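Local coordinates for protein activating signal cointegrator 1 complex subunit 2 (PDB 6YXQ) that binds polyubiquitin chains and recruits the ASCC3 helicase and ALKBH3 to sites of DNA alkylation damage, at residues B[80-85]-B[148-153]; B[262-267]-B[328-333]; B[334-339]-B[381-386]. One frame throughout, in Å; residues are numbered along the deposited sequence.

Contact 1. Residues B[80-85]-B[148-153]; sequences KFWCQV and SAFGEI
W82 and I153 mark the nearest backbone approach of two helices, their CA atoms lying 9.8 Å apart, so side chains alone bridge the gap. W82 does most of this work. It leaves its helix toward 148-153, and the six-membered half of the indole reaches two residues there. The outermost carbon of the indole, CH2, lies 3.9 Å from CE1 of F150. It arrives at the edge of the phenyl ring, in the plane of that ring, so the two aromatic groups are not stacked. The neighbouring CZ2 of W82 is only slightly farther from the same F150 CE1.

F150 does not start out facing W82. Its CG lies anti to the backbone N, chi1 161°, and this turn swings the end of the ring back toward the indole. I153 meets a different corner of the indole. Its CG2 methyl comes within 4.1 Å of W82 CZ3, approaching at a slant to the indole plane. No hydrogen bond crosses the contact, and all the atoms that meet are carbon.

Within the same helix, F81 CE2 lies over the rim of one face of the W82 indole, 4.2 Å above its plane. Beyond the two segments, H78, I145 and M134 also touch W82. H137 meets the F150 ring, while N186 and Q190 of helix 177-190 touch F150 from another element. R133 makes a cation-pi contact with F81.

The arrangement is an aromatic-aliphatic helix-helix contact. A single long tryptophan spans widely separated backbones in the N-terminal, mainly helical part of this chain, which precedes the ubiquitin-binding CUE domain of the whole protein.

Contact 2. Residues B[262-267]-B[328-333]; sequences AFLDIF and HIILNQ
L264 meets I329 and I330 where the end of helix 243-266 packs on the long helix 306-340. This is aliphatic helix-helix packing near the middle of a largely helical fold. Along 262-267, A262 comes first, and its CB points away from segment 328-333. It packs instead against H178 of the ASCC3 chain, so the helix that carries this contact also reaches the partner subunit.

L264, two residues on, is the residue that turns toward the other helix. Its CA is 7.4 Å from the CA of I329, the shortest CA-CA distance between the segments. The root of the leucine and its tip serve different partners. CB lies against the CG2 methyl of I329, while CD1, the methyl at the far end, reaches CG1 of I330 at 4.2 Å. With chi2 at 178°, CD1 continues the chain in an extended line away from CA, which explains this reach.

D265 points away. F267 is the first residue to leave helical geometry, and its ring stacks on that of F188. The contact therefore falls in the last turn of its helix, which is still closed by backbone bonds from I266 N to A262 O and from F267 N to F263 O.

On helix 306-340, I329 sets out toward L264. I330 leaves to one side, but its end returns toward the leucine. I330 is buried and I329 only partly exposed. C271 touches both isoleucines, so the short helix 271-275 meets the same junction. No hydrogen bond joins the two segments.

The isoleucine methyl at this junction also lies beside a backbone carbonyl: CG2 of I329 is 4.2 Å from L264 O, and equally far from L264 CB.

Contact 3. Residues B[334-339]-B[381-386]; sequences ICLLPI and ISLLQQ
L336 and I339 of helix 306-340 face L383 and L384 of helix 377-387. The axes of the two short segments come within 10.6 Å, and their N-to-C directions differ by 41°, so the two segments run in broadly the same direction.

The tightly packed part is centred on L384. Its CD2 methyl touches two residues of the opposite helix. I339 reaches it with the end of its long branch, CD1 lying 3.5 Å from L384 CD2. L336 comes to the same methyl with its own CD2, at 4.1 Å. In both pairs the side chains cross at about a right angle, so methyl meets methyl and the chains do not run alongside each other. L384 starts off to one side of helix 306-340, and its end bends nearer. F354 touches it from helix 348-359, and F350 of the same helix touches I339.

The solvent side lies at L383, which is partly exposed though its CD1 methyl is still 3.9 Å from L336 CD2. This one methyl of L336 thus sits against both leucines. In L336 it is CD1 that continues the chain, chi2 near 180°, while the other branch, CD2, does the touching. The polar residues of helix 377-387 turn elsewhere. S382 OG bonds back to the carbonyl oxygens of A378 and E379, Q385 has a weak bond to E393, and the exposed Q386 is poorly ordered.

The first helix is irregular here. Residues 334-336 form a wider pi-type turn, and the helix kinks at P338, whose nitrogen has no bond to the turn before. The arrangement is characteristic of a leucine- and isoleucine-lined helix-helix packing, here joining the C-terminal end of a long helix to a short one late in the helical fold.

All three contacts join helix to helix mainly through apolar side chains, with no hydrogen bond across any of them. Contact 2 lies nearest the centre of the chain, about 11 Å from it. Contacts 1 and 3 lie farther out, their centres at about 24 and 27 Å, yet most of their touching residues are buried. Contact 1 alone is aromatic. Contacts 2 and 3 are aliphatic and share helix 306-340, where N332 O probably accepts a hydrogen bond from L337 N. Contact 1 stands apart, with its centre about 30 Å from that of contact 2. Only the segments of contact 2 touch the ASCC3 chain, through A262.

Contact 1. Residues B[80-85]-B[148-153]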
loop_
_atom_site.group_PDB
_atom_site.type_symbol
_atom_site.label_atom_id
_atom_site.label_comp_id
_atom_site.label_asym_id
_atom_site.label_seq_id
_atom_site.Cartn_x
_atom_site.Cartn_y
_atom_site.Cartn_z
ATOM N N LYS B 80 -13.119 -11.037 -16.340
ATOM C CA LYS B 80 -12.777 -9.726 -16.882
ATOM C C LYS B 80 -11.809 -8.959 -15.989
ATOM O O LYS B 80 -10.990 -8.183 -16.501
ATOM C CB LYS B 80 -14.053 -8.917 -17.136
ATOM C CG LYS B 80 -15.105 -9.697 -17.934
ATOM C CD LYS B 80 -16.468 -9.005 -17.968
ATOM C CE LYS B 80 -17.629 -10.001 -17.810
ATOM N NZ LYS B 80 -17.797 -10.993 -18.907
ATOM N N PHE B 81 -11.868 -9.170 -14.671
ATOM C CA PHE B 81 -10.895 -8.546 -13.775
ATOM C C PHE B 81 -9.489 -9.045 -14.070
ATOM O O PHE B 81 -8.534 -8.261 -14.123
ATOM C CB PHE B 81 -11.253 -8.824 -12.313
ATOM C CG PHE B 81 -10.105 -8.629 -11.354
ATOM C CD1 PHE B 81 -9.766 -7.362 -10.905
ATOM C CD2 PHE B 81 -9.372 -9.713 -10.892
ATOM C CE1 PHE B 81 -8.713 -7.177 -10.017
ATOM C CE2 PHE B 81 -8.315 -9.532 -10.010
ATOM C CZ PHE B 81 -7.989 -8.263 -9.569
ATOM N N TRP B 82 -9.345 -10.357 -14.253
ATOM C CA TRP B 82 -8.029 -10.917 -14.529
ATOM C C TRP B 82 -7.524 -10.488 -15.901
ATOM O O TRP B 82 -6.331 -10.198 -16.064
ATOM C CB TRP B 82 -8.075 -12.438 -14.402
ATOM C CG TRP B 82 -7.797 -12.907 -13.008
ATOM C CD1 TRP B 82 -8.692 -13.442 -12.126
ATOM C CD2 TRP B 82 -6.536 -12.874 -12.332
ATOM N NE1 TRP B 82 -8.063 -13.749 -10.944
ATOM C CE2 TRP B 82 -6.739 -13.410 -11.044
ATOM C CE3 TRP B 82 -5.251 -12.451 -12.692
ATOM C CZ2 TRP B 82 -5.706 -13.529 -10.114
ATOM C CZ3 TRP B 82 -4.227 -12.568 -11.768
ATOM C CH2 TRP B 82 -4.460 -13.103 -10.496
ATOM N N CYS B 83 -8.414 -10.431 -16.896
ATOM C CA CYS B 83 -8.040 -9.867 -18.189
ATOM C C CYS B 83 -7.484 -8.462 -18.021
ATOM O O CYS B 83 -6.418 -8.129 -18.561
ATOM C CB CYS B 83 -9.246 -9.842 -19.129
ATOM S SG CYS B 83 -9.723 -11.435 -19.798
ATOM N N GLN B 84 -8.199 -7.622 -17.272
ATOM C CA GLN B 84 -7.761 -6.246 -17.079
ATOM C C GLN B 84 -6.385 -6.198 -16.426
ATOM O O GLN B 84 -5.480 -5.516 -16.919
ATOM C CB GLN B 84 -8.795 -5.482 -16.250
ATOM C CG GLN B 84 -8.627 -3.970 -16.277
ATOM C CD GLN B 84 -9.033 -3.354 -17.602
ATOM O OE1 GLN B 84 -9.733 -3.975 -18.400
ATOM N NE2 GLN B 84 -8.593 -2.125 -17.839
ATOM N N VAL B 85 -6.195 -6.951 -15.334
ATOM C CA VAL B 85 -4.937 -6.860 -14.589
ATOM C C VAL B 85 -3.773 -7.390 -15.416
ATOM O O VAL B 85 -2.641 -6.899 -15.311
ATOM C CB VAL B 85 -5.031 -7.583 -13.229
ATOM C CG1 VAL B 85 -6.234 -7.102 -12.450
ATOM C CG2 VAL B 85 -5.050 -9.086 -13.395
ATOM N N SER B 148 0.229 -23.654 -11.715
ATOM C CA SER B 148 1.435 -23.392 -12.511
ATOM C C SER B 148 1.258 -22.200 -13.438
ATOM O O SER B 148 2.164 -21.373 -13.584
ATOM C CB SER B 148 1.843 -24.652 -13.299
ATOM O OG SER B 148 0.726 -25.427 -13.730
ATOM N N ALA B 149 0.098 -22.109 -14.081
ATOM C CA ALA B 149 -0.197 -20.964 -14.930
ATOM C C ALA B 149 -0.361 -19.683 -14.113
ATOM O O ALA B 149 0.015 -18.585 -14.565
ATOM C CB ALA B 149 -1.459 -21.248 -15.739
ATOM N N PHE B 150 -0.911 -19.807 -12.906
ATOM C CA PHE B 150 -1.181 -18.641 -12.073
ATOM C C PHE B 150 0.113 -17.934 -11.682
ATOM O O PHE B 150 0.236 -16.713 -11.834
ATOM C CB PHE B 150 -1.989 -19.078 -10.844
ATOM C CG PHE B 150 -1.966 -18.102 -9.705
ATOM C CD1 PHE B 150 -2.659 -16.901 -9.780
ATOM C CD2 PHE B 150 -1.269 -18.398 -8.545
ATOM C CE1 PHE B 150 -2.642 -16.008 -8.718
ATOM C CE2 PHE B 150 -1.245 -17.512 -7.485
ATOM C CZ PHE B 150 -1.933 -16.317 -7.569
ATOM N N GLY B 151 1.102 -18.691 -11.197
ATOM C CA GLY B 151 2.360 -18.077 -10.798
ATOM C C GLY B 151 3.123 -17.488 -11.970
ATOM O O GLY B 151 3.809 -16.466 -11.831
ATOM N N GLU B 152 3.031 -18.135 -13.134
ATOM C CA GLU B 152 3.581 -17.552 -14.350
ATOM C C GLU B 152 2.970 -16.183 -14.602
ATOM O O GLU B 152 3.694 -15.200 -14.804
ATOM C CB GLU B 152 3.343 -18.483 -15.538
ATOM C CG GLU B 152 4.398 -18.406 -16.629
ATOM C CD GLU B 152 4.428 -19.651 -17.495
ATOM O OE1 GLU B 152 5.514 -19.995 -18.015
ATOM O OE2 GLU B 152 3.361 -20.285 -17.657
ATOM N N ILE B 153 1.635 -16.090 -14.540
ATOM C CA ILE B 153 0.963 -14.799 -14.716
ATOM C C ILE B 153 1.495 -13.778 -13.717
ATOM O O ILE B 153 1.846 -12.640 -14.077
ATOM C CB ILE B 153 -0.558 -14.961 -14.567
ATOM C CG1 ILE B 153 -1.177 -15.578 -15.818
ATOM C CG2 ILE B 153 -1.201 -13.622 -14.251
ATOM C CD1 ILE B 153 -2.569 -16.127 -15.574
#

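Contact 2. Residues B[262-267]-B[328-333]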
loop_
_atom_site.group_PDB
_atom_site.type_symbol
_atom_site.label_atom_id
_atom_site.label_comp_id
_atom_site.label_asym_id
_atom_site.label_seq_id
_atom_site.Cartn_x
_atom_site.Cartn_y
_atom_site.Cartn_z
ATOM N N ALA B 262 8.921 -5.690 8.953
ATOM C CA ALA B 262 7.536 -6.025 8.643
ATOM C C ALA B 262 7.466 -7.166 7.642
ATOM O O ALA B 262 6.627 -8.067 7.769
ATOM C CB ALA B 262 6.802 -4.798 8.108
ATOM N N PHE B 263 8.348 -7.151 6.644
ATOM C CA PHE B 263 8.357 -8.238 5.677
ATOM C C PHE B 263 8.639 -9.567 6.357
ATOM O O PHE B 263 7.975 -10.567 6.073
ATOM C CB PHE B 263 9.385 -7.976 4.582
ATOM C CG PHE B 263 9.559 -9.128 3.645
ATOM C CD1 PHE B 263 8.464 -9.683 3.006
ATOM C CD2 PHE B 263 10.814 -9.667 3.414
ATOM C CE1 PHE B 263 8.617 -10.748 2.142
ATOM C CE2 PHE B 263 10.978 -10.733 2.552
ATOM C CZ PHE B 263 9.876 -11.276 1.915
ATOM N N LEU B 264 9.619 -9.600 7.262
ATOM C CA LEU B 264 9.940 -10.867 7.914
ATOM C C LEU B 264 8.908 -11.252 8.960
ATOM O O LEU B 264 8.796 -12.437 9.296
ATOM C CB LEU B 264 11.332 -10.808 8.542
ATOM C CG LEU B 264 12.453 -10.777 7.501
ATOM C CD1 LEU B 264 13.804 -10.674 8.179
ATOM C CD2 LEU B 264 12.395 -11.995 6.582
ATOM N N ASP B 265 8.158 -10.278 9.478
ATOM C CA ASP B 265 7.067 -10.578 10.398
ATOM C C ASP B 265 5.913 -11.237 9.660
ATOM O O ASP B 265 5.268 -12.150 10.187
ATOM C CB ASP B 265 6.611 -9.294 11.098
ATOM C CG ASP B 265 5.393 -9.500 11.992
ATOM O OD1 ASP B 265 5.499 -10.230 13.004
ATOM O OD2 ASP B 265 4.333 -8.909 11.691
ATOM N N ILE B 266 5.654 -10.804 8.425
ATOM C CA ILE B 266 4.602 -11.439 7.639
ATOM C C ILE B 266 5.063 -12.784 7.091
ATOM O O ILE B 266 4.315 -13.767 7.136
ATOM C CB ILE B 266 4.129 -10.508 6.510
ATOM C CG1 ILE B 266 3.486 -9.254 7.102
ATOM C CG2 ILE B 266 3.146 -11.240 5.606
ATOM C CD1 ILE B 266 2.200 -9.533 7.855
ATOM N N PHE B 267 6.294 -12.858 6.581
ATOM C CA PHE B 267 6.783 -14.014 5.825
ATOM C C PHE B 267 8.146 -14.459 6.341
ATOM O O PHE B 267 9.170 -14.254 5.675
ATOM C CB PHE B 267 6.867 -13.675 4.337
ATOM C CG PHE B 267 7.135 -14.854 3.461
ATOM C CD1 PHE B 267 6.232 -15.909 3.402
ATOM C CD2 PHE B 267 8.280 -14.909 2.684
ATOM C CE1 PHE B 267 6.468 -17.006 2.583
ATOM C CE2 PHE B 267 8.524 -16.001 1.863
ATOM C CZ PHE B 267 7.616 -17.052 1.814
ATOM N N HIS B 328 16.734 -11.584 15.671
ATOM C CA HIS B 328 16.173 -12.713 16.399
ATOM C C HIS B 328 15.215 -13.528 15.541
ATOM O O HIS B 328 15.146 -14.751 15.698
ATOM C CB HIS B 328 15.468 -12.251 17.665
ATOM C CG HIS B 328 15.015 -13.387 18.519
ATOM N ND1 HIS B 328 13.697 -13.778 18.596
ATOM C CD2 HIS B 328 15.711 -14.247 19.298
ATOM C CE1 HIS B 328 13.598 -14.821 19.402
ATOM N NE2 HIS B 328 14.805 -15.126 19.842
ATOM N N ILE B 329 14.464 -12.883 14.644
ATOM C CA ILE B 329 13.556 -13.627 13.773
ATOM C C ILE B 329 14.346 -14.610 12.918
ATOM O O ILE B 329 13.982 -15.789 12.793
ATOM C CB ILE B 329 12.723 -12.660 12.911
ATOM C CG1 ILE B 329 11.680 -11.942 13.759
ATOM C CG2 ILE B 329 12.026 -13.391 11.787
ATOM C CD1 ILE B 329 10.993 -10.811 13.028
ATOM N N ILE B 330 15.464 -14.143 12.350
ATOM C CA ILE B 330 16.292 -15.013 11.513
ATOM C C ILE B 330 16.892 -16.145 12.341
ATOM O O ILE B 330 16.862 -17.324 11.943
ATOM C CB ILE B 330 17.394 -14.200 10.814
ATOM C CG1 ILE B 330 16.790 -13.117 9.926
ATOM C CG2 ILE B 330 18.261 -15.121 9.994
ATOM C CD1 ILE B 330 17.815 -12.213 9.311
ATOM N N LEU B 331 17.478 -15.795 13.491
ATOM C CA LEU B 331 18.062 -16.801 14.369
ATOM C C LEU B 331 17.049 -17.889 14.707
ATOM O O LEU B 331 17.328 -19.085 14.561
ATOM C CB LEU B 331 18.578 -16.133 15.643
ATOM C CG LEU B 331 19.401 -17.017 16.577
ATOM C CD1 LEU B 331 20.746 -17.355 15.941
ATOM C CD2 LEU B 331 19.587 -16.349 17.927
ATOM N N ASN B 332 15.861 -17.482 15.163
ATOM C CA ASN B 332 14.829 -18.443 15.528
ATOM C C ASN B 332 14.460 -19.324 14.345
ATOM O O ASN B 332 14.463 -20.558 14.456
ATOM C CB ASN B 332 13.596 -17.717 16.058
ATOM C CG ASN B 332 12.497 -18.673 16.470
ATOM O OD1 ASN B 332 12.557 -19.283 17.538
ATOM N ND2 ASN B 332 11.491 -18.821 15.617
ATOM N N GLN B 333 14.186 -18.702 13.191
ATOM C CA GLN B 333 13.682 -19.451 12.046
ATOM C C GLN B 333 14.675 -20.508 11.578
ATOM O O GLN B 333 14.275 -21.621 11.220
ATOM C CB GLN B 333 13.335 -18.501 10.900
ATOM C CG GLN B 333 12.708 -19.190 9.698
ATOM C CD GLN B 333 11.246 -19.540 9.912
ATOM O OE1 GLN B 333 10.572 -18.955 10.759
ATOM N NE2 GLN B 333 10.748 -20.501 9.138
#

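Contact 3. Residues B[334-339]-B[381-386]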
loop_
_atom_site.group_PDB
_atom_site.type_symbol
_atom_site.label_atom_id
_atom_site.label_comp_id
_atom_site.label_asym_id
_atom_site.label_seq_id
_atom_site.Cartn_x
_atom_site.Cartn_y
_atom_site.Cartn_z
ATOM N N ILE B 334 15.973 -20.196 11.577
ATOM C CA ILE B 334 16.924 -21.146 10.996
ATOM C C ILE B 334 17.655 -22.009 12.022
ATOM O O ILE B 334 18.369 -22.942 11.618
ATOM C CB ILE B 334 17.947 -20.433 10.091
ATOM C CG1 ILE B 334 18.958 -19.668 10.932
ATOM C CG2 ILE B 334 17.230 -19.511 9.138
ATOM C CD1 ILE B 334 19.700 -18.630 10.155
ATOM N N CYS B 335 17.497 -21.750 13.324
ATOM C CA CYS B 335 18.151 -22.588 14.324
ATOM C C CYS B 335 17.186 -23.044 15.403
ATOM O O CYS B 335 17.088 -24.238 15.702
ATOM C CB CYS B 335 19.299 -21.841 15.000
ATOM S SG CYS B 335 20.629 -21.351 13.933
ATOM N N LEU B 336 16.485 -22.089 16.014
ATOM C CA LEU B 336 15.722 -22.414 17.210
ATOM C C LEU B 336 14.446 -23.154 16.850
ATOM O O LEU B 336 14.164 -24.221 17.405
ATOM C CB LEU B 336 15.415 -21.140 17.992
ATOM C CG LEU B 336 16.631 -20.425 18.570
ATOM C CD1 LEU B 336 16.195 -19.187 19.323
ATOM C CD2 LEU B 336 17.377 -21.361 19.482
ATOM N N LEU B 337 13.670 -22.598 15.918
ATOM C CA LEU B 337 12.449 -23.261 15.467
ATOM C C LEU B 337 12.717 -24.650 14.905
ATOM O O LEU B 337 11.984 -25.586 15.267
ATOM C CB LEU B 337 11.729 -22.358 14.460
ATOM C CG LEU B 337 10.651 -22.914 13.528
ATOM C CD1 LEU B 337 9.577 -23.682 14.275
ATOM C CD2 LEU B 337 10.042 -21.767 12.754
ATOM N N PRO B 338 13.722 -24.869 14.044
ATOM C CA PRO B 338 13.985 -26.241 13.569
ATOM C C PRO B 338 14.319 -27.224 14.673
ATOM O O PRO B 338 14.053 -28.422 14.523
ATOM C CB PRO B 338 15.173 -26.059 12.616
ATOM C CG PRO B 338 15.085 -24.656 12.176
ATOM C CD PRO B 338 14.573 -23.888 13.347
ATOM N N ILE B 339 14.905 -26.755 15.772
ATOM C CA ILE B 339 15.257 -27.642 16.877
ATOM C C ILE B 339 14.011 -28.044 17.662
ATOM O O ILE B 339 13.838 -29.214 18.027
ATOM C CB ILE B 339 16.291 -26.958 17.784
ATOM C CG1 ILE B 339 17.672 -26.977 17.140
ATOM C CG2 ILE B 339 16.334 -27.619 19.123
ATOM C CD1 ILE B 339 18.673 -26.130 17.881
ATOM N N ILE B 381 20.607 -20.209 24.530
ATOM C CA ILE B 381 21.648 -21.225 24.663
ATOM C C ILE B 381 21.113 -22.439 25.412
ATOM O O ILE B 381 21.417 -23.588 25.063
ATOM C CB ILE B 381 22.886 -20.631 25.357
ATOM C CG1 ILE B 381 23.641 -19.700 24.411
ATOM C CG2 ILE B 381 23.809 -21.731 25.853
ATOM C CD1 ILE B 381 25.007 -19.298 24.946
ATOM N N SER B 382 20.302 -22.209 26.446
ATOM C CA SER B 382 19.725 -23.334 27.169
ATOM C C SER B 382 18.799 -24.160 26.287
ATOM O O SER B 382 18.637 -25.354 26.529
ATOM C CB SER B 382 18.982 -22.850 28.414
ATOM O OG SER B 382 18.181 -21.730 28.114
ATOM N N LEU B 383 18.190 -23.560 25.261
ATOM C CA LEU B 383 17.394 -24.347 24.321
ATOM C C LEU B 383 18.256 -25.388 23.617
ATOM O O LEU B 383 17.898 -26.571 23.543
ATOM C CB LEU B 383 16.729 -23.435 23.294
ATOM C CG LEU B 383 15.692 -22.450 23.808
ATOM C CD1 LEU B 383 15.126 -21.649 22.651
ATOM C CD2 LEU B 383 14.605 -23.202 24.529
ATOM N N LEU B 384 19.399 -24.956 23.081
ATOM C CA LEU B 384 20.326 -25.897 22.466
ATOM C C LEU B 384 20.796 -26.933 23.472
ATOM O O LEU B 384 20.888 -28.123 23.152
ATOM C CB LEU B 384 21.520 -25.151 21.876
ATOM C CG LEU B 384 21.228 -23.793 21.252
ATOM C CD1 LEU B 384 22.517 -23.040 21.094
ATOM C CD2 LEU B 384 20.536 -23.947 19.915
ATOM N N GLN B 385 21.106 -26.497 24.694
ATOM C CA GLN B 385 21.622 -27.423 25.699
ATOM C C GLN B 385 20.572 -28.458 26.091
ATOM O O GLN B 385 20.907 -29.619 26.347
ATOM C CB GLN B 385 22.111 -26.649 26.925
ATOM C CG GLN B 385 23.404 -25.864 26.700
ATOM C CD GLN B 385 23.850 -25.074 27.927
ATOM O OE1 GLN B 385 23.050 -24.383 28.561
ATOM N NE2 GLN B 385 25.134 -25.170 28.260
ATOM N N GLN B 386 19.300 -28.056 26.146
ATOM C CA GLN B 386 18.219 -28.991 26.441
ATOM C C GLN B 386 18.020 -29.972 25.297
ATOM O O GLN B 386 17.821 -31.172 25.523
ATOM C CB GLN B 386 16.911 -28.236 26.691
ATOM C CG GLN B 386 16.813 -27.452 27.989
ATOM C CD GLN B 386 15.611 -26.508 27.995
ATOM O OE1 GLN B 386 14.687 -26.655 27.192
ATOM N NE2 GLN B 386 15.630 -25.528 28.893
#